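Local coordinates for protein ATP-dependent DNA ligase (Mycobacterium tuberculosis, PDB 6NHX) that joins breaks in double-stranded DNA at the expense of ATP, working with Ku in non-homologous end joining, at residues Asp126-Lys129 with Leu130-Thr133; Glu68-Ala71 with Asp72-Val75; Leu112-Asp115 with Gly116-Leu119. The protein carries 1 engineered substitution. One frame throughout, in Å; residues are numbered along the deposited sequence.

Contact 1 of 3, residues Asp126-Lys129 with Leu130-Thr133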
ATOM      1  N   ASP A 126      17.251  16.897   7.195  1.00 15.98           N
ATOM      2  CA  ASP A 126      18.589  16.426   7.545  1.00 17.07           C
ATOM      3  C   ASP A 126      18.666  14.902   7.563  1.00 17.67           C
ATOM      4  O   ASP A 126      19.684  14.333   7.156  1.00 15.27           O
ATOM      5  CB  ASP A 126      19.003  17.002   8.898  1.00 17.07           C
ATOM      6  CG  ASP A 126      19.002  18.515   8.910  1.00 29.74           C
ATOM      7  OD1 ASP A 126      19.475  19.103   7.921  1.00 24.45           O
ATOM      8  OD2 ASP A 126      18.540  19.112   9.908  1.00 29.94           O
ATOM      9  N   ARG A 127      17.619  14.221   8.048  1.00 14.98           N
ATOM     10  CA  ARG A 127      17.600  12.764   7.957  1.00 12.71           C
ATOM     11  C   ARG A 127      17.714  12.313   6.502  1.00 13.12           C
ATOM     12  O   ARG A 127      18.414  11.337   6.196  1.00 15.24           O
ATOM     13  CB  ARG A 127      16.334  12.184   8.578  1.00 14.71           C
ATOM     14  CG  ARG A 127      16.062  12.607  10.022  1.00 14.48           C
ATOM     15  CD  ARG A 127      15.043  11.678  10.690  1.00 14.37           C
ATOM     16  NE  ARG A 127      13.769  11.586   9.951  1.00 12.02           N
ATOM     17  CZ  ARG A 127      12.724  12.395  10.094  1.00 11.97           C
ATOM     18  NH1 ARG A 127      12.767  13.413  10.941  1.00 13.98           N
ATOM     19  NH2 ARG A 127      11.633  12.189   9.374  1.00 13.33           N
ATOM     20  N   ARG A 128      17.042  13.026   5.589  1.00 15.96           N
ATOM     21  CA  ARG A 128      17.063  12.666   4.180  1.00 16.04           C
ATOM     22  C   ARG A 128      18.469  12.771   3.608  1.00 15.45           C
ATOM     23  O   ARG A 128      18.912  11.889   2.869  1.00 18.50           O
ATOM     24  CB  ARG A 128      16.103  13.566   3.402  1.00 21.87           C
ATOM     25  CG  ARG A 128      14.661  13.145   3.460  1.00 33.99           C
ATOM     26  CD  ARG A 128      14.356  11.800   2.791  1.00 34.84           C
ATOM     27  NE  ARG A 128      14.821  11.707   1.410  1.00 26.15           N
ATOM     28  CZ  ARG A 128      14.333  10.850   0.513  1.00 21.21           C
ATOM     29  NH1 ARG A 128      13.351  10.025   0.847  1.00 24.23           N
ATOM     30  NH2 ARG A 128      14.837  10.813  -0.712  1.00 20.10           N
ATOM     31  N   LYS A 129      19.180  13.857   3.924  1.00 16.59           N
ATOM     32  CA  LYS A 129      20.536  14.010   3.409  1.00 17.98           C
ATOM     33  C   LYS A 129      21.432  12.890   3.914  1.00 15.73           C
ATOM     34  O   LYS A 129      22.256  12.351   3.162  1.00 17.20           O
ATOM     35  CB  LYS A 129      21.100  15.388   3.769  1.00 18.36           C
ATOM     36  CG  LYS A 129      20.371  16.533   3.083  1.00 27.51           C
ATOM     37  CD  LYS A 129      21.255  17.281   2.104  1.00 42.83           C
ATOM     38  CE  LYS A 129      20.433  18.247   1.257  1.00 52.82           C
ATOM     39  NZ  LYS A 129      19.699  17.550   0.159  1.00 61.39           N
ATOM     40  N   LEU A 130      21.260  12.496   5.177  1.00 16.37           N
ATOM     41  CA  LEU A 130      22.048  11.379   5.693  1.00 16.73           C
ATOM     42  C   LEU A 130      21.688  10.073   4.996  1.00 15.26           C
ATOM     43  O   LEU A 130      22.565   9.258   4.685  1.00 16.10           O
ATOM     44  CB  LEU A 130      21.824  11.225   7.193  1.00 17.89           C
ATOM     45  CG  LEU A 130      22.360  12.325   8.089  1.00 16.41           C
ATOM     46  CD1 LEU A 130      21.921  12.036   9.523  1.00 17.31           C
ATOM     47  CD2 LEU A 130      23.869  12.402   8.002  1.00 18.55           C
ATOM     48  N   LEU A 131      20.395   9.854   4.755  1.00 17.41           N
ATOM     49  CA  LEU A 131      19.963   8.650   4.050  1.00 15.11           C
ATOM     50  C   LEU A 131      20.511   8.615   2.628  1.00 16.22           C
ATOM     51  O   LEU A 131      20.998   7.575   2.162  1.00 17.36           O
ATOM     52  CB  LEU A 131      18.437   8.627   4.036  1.00 15.22           C
ATOM     53  CG  LEU A 131      17.743   7.507   3.271  1.00 14.92           C
ATOM     54  CD1 LEU A 131      18.107   6.149   3.874  1.00 19.34           C
ATOM     55  CD2 LEU A 131      16.233   7.746   3.256  1.00 16.31           C
ATOM     56  N   GLU A 132      20.454   9.752   1.931  1.00 19.02           N
ATOM     57  CA  GLU A 132      20.939   9.805   0.559  1.00 20.44           C
ATOM     58  C   GLU A 132      22.425   9.494   0.508  1.00 18.93           C
ATOM     59  O   GLU A 132      22.882   8.742  -0.363  1.00 20.53           O
ATOM     60  CB  GLU A 132      20.696  11.190  -0.038  1.00 24.57           C
ATOM     61  CG  GLU A 132      19.262  11.619  -0.177  1.00 40.37           C
ATOM     62  CD  GLU A 132      19.160  13.070  -0.606  1.00 49.33           C
ATOM     63  OE1 GLU A 132      18.087  13.469  -1.099  1.00 55.68           O
ATOM     64  OE2 GLU A 132      20.159  13.813  -0.453  1.00 55.43           O
ATOM     65  N   THR A 133      23.198  10.057   1.446  1.00 19.37           N
ATOM     66  CA  THR A 133      24.631   9.774   1.512  1.00 21.85           C
ATOM     67  C   THR A 133      24.885   8.290   1.730  1.00 19.79           C
ATOM     68  O   THR A 133      25.738   7.688   1.065  1.00 21.41           O
ATOM     69  CB  THR A 133      25.287  10.595   2.632  1.00 22.79           C
ATOM     70  OG1 THR A 133      25.143  11.991   2.357  1.00 27.49           O
ATOM     71  CG2 THR A 133      26.778  10.261   2.767  1.00 25.44           C
TER
HETATM   72  O   HOH W   1      17.704  15.703  -0.230  1.00 39.86           O
HETATM   73  O   HOH W   2      23.015  13.834   0.744  1.00 44.82           O
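The Arg-128 guanidinium has Leu-131 CD2 over one face, offset toward the rim, and the carboxylate of Glu-132 at its edge, near its plane. Arg-128 NH2 and Glu-132 OE1 stay 4.2 Å apart, more than a salt bridge allows, and NH2 instead donates to the backbone oxygen of Pro-143; Arg-128 NE is buried by the contact and has no partner in the model. Lys-129 and Glu-132 run side by side in the same direction. Their ion pair is long, 3.8 Å from Lys-129 NZ to Glu-132 OE2, and NZ also donates to water 1 at 2.7 Å. Bends at chi2 (-115°) and chi4 (-78°) fold the lysine chain back so that NZ comes beside the carboxylate. Water 2 donates to both Lys-129 O and Glu-132 OE2, the latter at 3.1 Å. Lys-129 O also accepts from Thr-133 N at 3.0 Å and has Thr-133 OG1 close by. Four successive i to i+4 backbone bonds, among them Glu-132 N to Arg-128 O at 2.8 Å, identify an alpha-helix, whose pitch brings side chains at i+3 and i+4 together; this is helix 124-136, lying against strand 105-114 of the ligase domain.

Contact 2 of 3, residues Glu68-Ala71 with Asp72-Val75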
ATOM      1  N   GLU A  68      24.025  -6.894   3.565  1.00 43.05           N
ATOM      2  CA  GLU A  68      25.318  -7.465   3.198  1.00 46.59           C
ATOM      3  C   GLU A  68      26.250  -6.399   2.634  1.00 51.69           C
ATOM      4  O   GLU A  68      27.476  -6.527   2.735  1.00 58.55           O
ATOM      5  CB  GLU A  68      25.128  -8.618   2.210  1.00 53.32           C
ATOM      6  CG  GLU A  68      25.207  -8.202   0.754  1.00 58.47           C
ATOM      7  CD  GLU A  68      25.542  -9.351  -0.177  1.00 65.07           C
ATOM      8  OE1 GLU A  68      26.300  -9.129  -1.147  1.00 68.30           O
ATOM      9  OE2 GLU A  68      25.041 -10.472   0.057  1.00 64.27           O
ATOM     10  N   ASP A  69      25.686  -5.342   2.050  1.00 48.11           N
ATOM     11  CA  ASP A  69      26.443  -4.171   1.627  1.00 52.49           C
ATOM     12  C   ASP A  69      26.682  -3.198   2.775  1.00 51.72           C
ATOM     13  O   ASP A  69      27.580  -2.354   2.683  1.00 54.83           O
ATOM     14  CB  ASP A  69      25.658  -3.453   0.522  1.00 63.52           C
ATOM     15  CG  ASP A  69      26.549  -2.667  -0.423  1.00 68.45           C
ATOM     16  OD1 ASP A  69      27.244  -1.739   0.036  1.00 72.30           O
ATOM     17  OD2 ASP A  69      26.541  -2.972  -1.633  1.00 70.18           O
ATOM     18  N   LEU A  70      25.893  -3.290   3.848  1.00 50.53           N
ATOM     19  CA  LEU A  70      25.979  -2.391   4.991  1.00 47.56           C
ATOM     20  C   LEU A  70      26.706  -3.026   6.167  1.00 41.79           C
ATOM     21  O   LEU A  70      26.454  -2.657   7.318  1.00 43.81           O
ATOM     22  CB  LEU A  70      24.580  -1.970   5.439  1.00 43.10           C
ATOM     23  CG  LEU A  70      23.681  -1.197   4.482  1.00 38.81           C
ATOM     24  CD1 LEU A  70      22.258  -1.214   5.006  1.00 35.77           C
ATOM     25  CD2 LEU A  70      24.183   0.222   4.342  1.00 39.88           C
ATOM     26  N   ALA A  71      27.615  -3.968   5.898  1.00 36.52           N
ATOM     27  CA  ALA A  71      28.101  -4.850   6.953  1.00 37.17           C
ATOM     28  C   ALA A  71      28.796  -4.091   8.076  1.00 35.87           C
ATOM     29  O   ALA A  71      28.785  -4.547   9.226  1.00 50.46           O
ATOM     30  CB  ALA A  71      29.012  -5.930   6.368  1.00 32.90           C
ATOM     31  N   ASP A  72      29.406  -2.945   7.776  1.00 24.16           N
ATOM     32  CA  ASP A  72      30.095  -2.167   8.797  1.00 33.40           C
ATOM     33  C   ASP A  72      29.177  -1.190   9.522  1.00 36.28           C
ATOM     34  O   ASP A  72      29.591  -0.603  10.528  1.00 46.78           O
ATOM     35  CB  ASP A  72      31.273  -1.388   8.195  1.00 43.43           C
ATOM     36  CG  ASP A  72      32.183  -2.259   7.340  1.00 58.96           C
ATOM     37  OD1 ASP A  72      32.340  -1.955   6.137  1.00 63.46           O
ATOM     38  OD2 ASP A  72      32.745  -3.246   7.867  1.00 60.80           O
ATOM     39  N   HIS A  73      27.955  -1.005   9.046  1.00 27.06           N
ATOM     40  CA  HIS A  73      27.038  -0.019   9.595  1.00 27.61           C
ATOM     41  C   HIS A  73      26.049  -0.657  10.565  1.00 21.17           C
ATOM     42  O   HIS A  73      25.733  -1.848  10.495  1.00 24.15           O
ATOM     43  CB  HIS A  73      26.237   0.652   8.475  1.00 26.91           C
ATOM     44  CG  HIS A  73      27.031   1.591   7.622  1.00 27.67           C
ATOM     45  ND1 HIS A  73      27.483   2.811   8.075  1.00 26.46           N
ATOM     46  CD2 HIS A  73      27.431   1.498   6.331  1.00 27.60           C
ATOM     47  CE1 HIS A  73      28.142   3.422   7.107  1.00 31.52           C
ATOM     48  NE2 HIS A  73      28.118   2.650   6.036  1.00 27.36           N
ATOM     49  N   HIS A  74      25.515   0.178  11.456  1.00 20.89           N
ATOM     50  CA  HIS A  74      24.341  -0.174  12.246  1.00 19.93           C
ATOM     51  C   HIS A  74      23.293   0.891  11.956  1.00 16.30           C
ATOM     52  O   HIS A  74      23.474   2.053  12.334  1.00 16.21           O
ATOM     53  CB  HIS A  74      24.680  -0.223  13.732  1.00 17.85           C
ATOM     54  CG  HIS A  74      23.496  -0.458  14.618  1.00 18.37           C
ATOM     55  ND1 HIS A  74      23.565  -0.324  15.989  1.00 24.09           N
ATOM     56  CD2 HIS A  74      22.221  -0.814  14.338  1.00 19.43           C
ATOM     57  CE1 HIS A  74      22.379  -0.581  16.512  1.00 21.72           C
ATOM     58  NE2 HIS A  74      21.545  -0.879  15.533  1.00 26.69           N
ATOM     59  N   VAL A  75      22.226   0.517  11.248  1.00 16.61           N
ATOM     60  CA  VAL A  75      21.215   1.484  10.840  1.00 15.42           C
ATOM     61  C   VAL A  75      19.814   0.965  11.121  1.00 15.89           C
ATOM     62  O   VAL A  75      19.570  -0.246  11.187  1.00 16.81           O
ATOM     63  CB  VAL A  75      21.321   1.908   9.355  1.00 26.11           C
ATOM     64  CG1 VAL A  75      22.643   2.598   9.078  1.00 25.28           C
ATOM     65  CG2 VAL A  75      21.112   0.710   8.439  1.00 26.22           C
TER
HETATM   66  O   HOH W   3      24.864  -3.970   8.719  1.00 32.23           O
HETATM   67  O   HOH W   4      27.884  -3.718  11.737  1.00 31.95           O
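Leu-70 opens the contact with two methyl groups that meet different partners. CD1 comes within 4.1 Å of Val-75 CG2, while CD2 stands 4.0 Å from His-73 CD2 in the imidazole ring; in both pairs the side chains cross at about a right angle. The leucine side chain thus spans from the turn's last residue, His-73, to Val-75 on the strand. On the valine, CG1 lies beside the backbone N (chi1 -62°), which puts CG2 between N and the carbonyl carbon, and CG2 is the branch that reaches Leu-70. Leu-134 of helix 124-136 packs against all three side chains, and a hydrogen bond from ND1 to Asp-115 OD1 fixes the His-73 ring.

The carbonyl of Leu-70 accepts from His-73 N at 2.8 Å. With a C=O...N angle of 130° and the donor 48° out of the carbonyl plane, the N-H approaches from above that plane. Water 3 also nears this oxygen, but so closely that the bond is doubtful. Next in sequence, Ala-71 supplies its carbonyl to water 4, 2.8 Å from Ala-71 O, which links it to His-73 O, the turn's last carbonyl. Near-helical backbone angles at both Ala-71 and Asp-72, with the bond from i+3 back to i, identify a type I beta turn from Leu-70 to His-73, leading the chain into strand 74-82 of the antiparallel sheet.

Contact 3 of 3, residues Leu112-Asp115 with Gly116-Leu119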
ATOM      1  N   LEU A 112      16.337   6.353  10.775  1.00 12.48           N
ATOM      2  CA  LEU A 112      16.003   6.651  12.163  1.00 13.33           C
ATOM      3  C   LEU A 112      17.168   6.479  13.120  1.00 14.04           C
ATOM      4  O   LEU A 112      17.094   6.964  14.256  1.00 15.79           O
ATOM      5  CB  LEU A 112      14.851   5.757  12.641  1.00 15.27           C
ATOM      6  CG  LEU A 112      13.619   5.722  11.732  1.00 15.80           C
ATOM      7  CD1 LEU A 112      12.500   4.928  12.386  1.00 17.76           C
ATOM      8  CD2 LEU A 112      13.157   7.135  11.358  1.00 16.94           C
ATOM      9  N   TYR A 113      18.230   5.805  12.699  1.00 13.69           N
ATOM     10  CA  TYR A 113      19.395   5.584  13.534  1.00 12.77           C
ATOM     11  C   TYR A 113      20.542   5.276  12.592  1.00 15.93           C
ATOM     12  O   TYR A 113      20.372   4.519  11.627  1.00 15.37           O
ATOM     13  CB  TYR A 113      19.145   4.405  14.476  1.00 15.05           C
ATOM     14  CG  TYR A 113      20.324   4.044  15.351  1.00 14.87           C
ATOM     15  CD1 TYR A 113      21.331   3.200  14.891  1.00 16.25           C
ATOM     16  CD2 TYR A 113      20.422   4.526  16.652  1.00 16.31           C
ATOM     17  CE1 TYR A 113      22.388   2.871  15.679  1.00 18.03           C
ATOM     18  CE2 TYR A 113      21.484   4.193  17.459  1.00 16.94           C
ATOM     19  CZ  TYR A 113      22.473   3.364  16.962  1.00 17.28           C
ATOM     20  OH  TYR A 113      23.547   3.001  17.727  1.00 21.21           O
ATOM     21  N   LEU A 114      21.694   5.876  12.870  1.00 13.84           N
ATOM     22  CA  LEU A 114      22.876   5.674  12.034  1.00 15.51           C
ATOM     23  C   LEU A 114      24.107   5.669  12.926  1.00 16.63           C
ATOM     24  O   LEU A 114      24.491   6.720  13.456  1.00 17.30           O
ATOM     25  CB  LEU A 114      22.964   6.782  10.987  1.00 17.47           C
ATOM     26  CG  LEU A 114      24.223   6.871  10.120  1.00 27.60           C
ATOM     27  CD1 LEU A 114      24.323   5.647   9.267  1.00 25.99           C
ATOM     28  CD2 LEU A 114      24.185   8.120   9.256  1.00 30.92           C
ATOM     29  N   ASP A 115      24.701   4.487  13.095  1.00 16.93           N
ATOM     30  CA  ASP A 115      26.058   4.343  13.641  1.00 18.49           C
ATOM     31  C   ASP A 115      26.244   5.125  14.940  1.00 19.25           C
ATOM     32  O   ASP A 115      27.207   5.878  15.118  1.00 20.20           O
ATOM     33  CB  ASP A 115      27.126   4.718  12.608  1.00 23.22           C
ATOM     34  CG  ASP A 115      27.088   3.817  11.392  1.00 24.97           C
ATOM     35  OD1 ASP A 115      27.236   4.319  10.259  1.00 32.35           O
ATOM     36  OD2 ASP A 115      26.852   2.607  11.558  1.00 21.17           O
ATOM     37  N   GLY A 116      25.298   4.944  15.864  1.00 17.31           N
ATOM     38  CA  GLY A 116      25.381   5.546  17.176  1.00 15.88           C
ATOM     39  C   GLY A 116      24.598   6.822  17.326  1.00 15.48           C
ATOM     40  O   GLY A 116      24.577   7.381  18.430  1.00 16.73           O
ATOM     41  N   ARG A 117      23.974   7.306  16.261  1.00 15.39           N
ATOM     42  CA  ARG A 117      23.186   8.529  16.312  1.00 14.71           C
ATOM     43  C   ARG A 117      21.726   8.189  16.062  1.00 17.19           C
ATOM     44  O   ARG A 117      21.344   7.824  14.944  1.00 16.99           O
ATOM     45  CB  ARG A 117      23.666   9.558  15.294  1.00 16.10           C
ATOM     46  CG  ARG A 117      24.966  10.216  15.694  1.00 25.78           C
ATOM     47  CD  ARG A 117      25.991  10.061  14.616  1.00 29.67           C
ATOM     48  NE  ARG A 117      25.587  10.776  13.411  1.00 36.23           N
ATOM     49  CZ  ARG A 117      25.908  10.400  12.180  1.00 38.75           C
ATOM     50  NH1 ARG A 117      26.642   9.313  11.993  1.00 30.29           N
ATOM     51  NH2 ARG A 117      25.499  11.115  11.142  1.00 41.27           N
ATOM     52  N   ALA A 118      20.910   8.328  17.102  1.00 14.84           N
ATOM     53  CA  ALA A 118      19.465   8.228  16.971  1.00 13.95           C
ATOM     54  C   ALA A 118      18.914   9.525  16.381  1.00 14.68           C
ATOM     55  O   ALA A 118      19.292  10.615  16.821  1.00 16.12           O
ATOM     56  CB  ALA A 118      18.875   7.973  18.356  1.00 16.67           C
ATOM     57  N   LEU A 119      18.023   9.410  15.389  1.00 13.71           N
ATOM     58  CA  LEU A 119      17.645  10.549  14.552  1.00 15.55           C
ATOM     59  C   LEU A 119      16.187  10.986  14.690  1.00 14.48           C
ATOM     60  O   LEU A 119      15.722  11.780  13.871  1.00 16.72           O
ATOM     61  CB  LEU A 119      17.947  10.265  13.076  1.00 14.39           C
ATOM     62  CG  LEU A 119      19.392   9.867  12.838  1.00 14.80           C
ATOM     63  CD1 LEU A 119      19.566   9.451  11.389  1.00 19.31           C
ATOM     64  CD2 LEU A 119      20.369  10.991  13.195  1.00 20.92           C
TER
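Leu-114 and Arg-117 form an antiparallel hydrogen-bonded pair, with Leu-114 N donating to Arg-117 O and Arg-117 N to Leu-114 O, both at 2.9 Å, while Leu-119 N reaches Leu-112 O farther from the turn. The return bond from Arg-117 N arrives 56° out of the carbonyl plane of Leu-114, at a C=O...N angle of only 122°. Between these bonds Tyr-113 faces Ala-118 as a non-hydrogen-bonded pair, and Tyr-113 CA makes a CA-H...O contact of 3.3 Å with Arg-117 O.

The Tyr-113 side chain extends with CG anti to the backbone N (chi1 177°), which lays the ring against the Gly-116 backbone of the turn: Tyr-113 CZ is 3.4 Å from Gly-116 N, and the hydroxyl OH comes to 3.2 Å from Gly-116 CA. The backbone N of Arg-117 lies over one face, toward the rim, and Tyr-113 CD2 approaches Ala-118 CB at 4.1 Å. This is a beta hairpin closed by a type I' turn from Leu-114 to Arg-117, which joins strands 105-114 and 117-118. Positive phi at Asp-115 and at Gly-116 makes the turn, and at the Gly-116 angles a side chain would jam against the preceding carbonyl oxygen.

Leu-114 and Arg-117 lie alongside each other on the other side of the hairpin from Tyr-113. Bends at chi2 and chi3 bring the guanidinium alongside the leucine, with Arg-117 NH2 3.8 Å from Leu-114 CD2. Leu-119 CD1 adds a looser apolar contact, 4.3 Å from Leu-114 CB. Leu-112 and Tyr-113 together face Val-76 of strand 74-82, a classic beta bulge, and the Asp-115 carboxylate accepts from His-73 ND1 and His-74 N.

In the fold
All three contacts lie at one end of the ligase domain, on the same side of the chain's centre. Their buried sides are Leu-131, with Arg-127 and Arg-128, in contact 1, Leu-70 with Val-75 in contact 2, and Leu-112, Leu-114 and Leu-119 in contact 3; Lys-129, Asp-72 and Arg-117 are exposed. Contacts 2 and 3 serve the same antiparallel sheet: Val-75 CG1 packs 3.5 Å from Leu-114 CD1, and Asp-115 links the two turns. Contact 1, on the helix over that sheet, touches contact 3, where Leu-130 CD1 lies 4.0 Å from Leu-119 CD1, but not contact 2. A long ion pair marks the helix, water-linked carbonyls the 70-73 turn, and paired backbone bonds with an aromatic ring the hairpin.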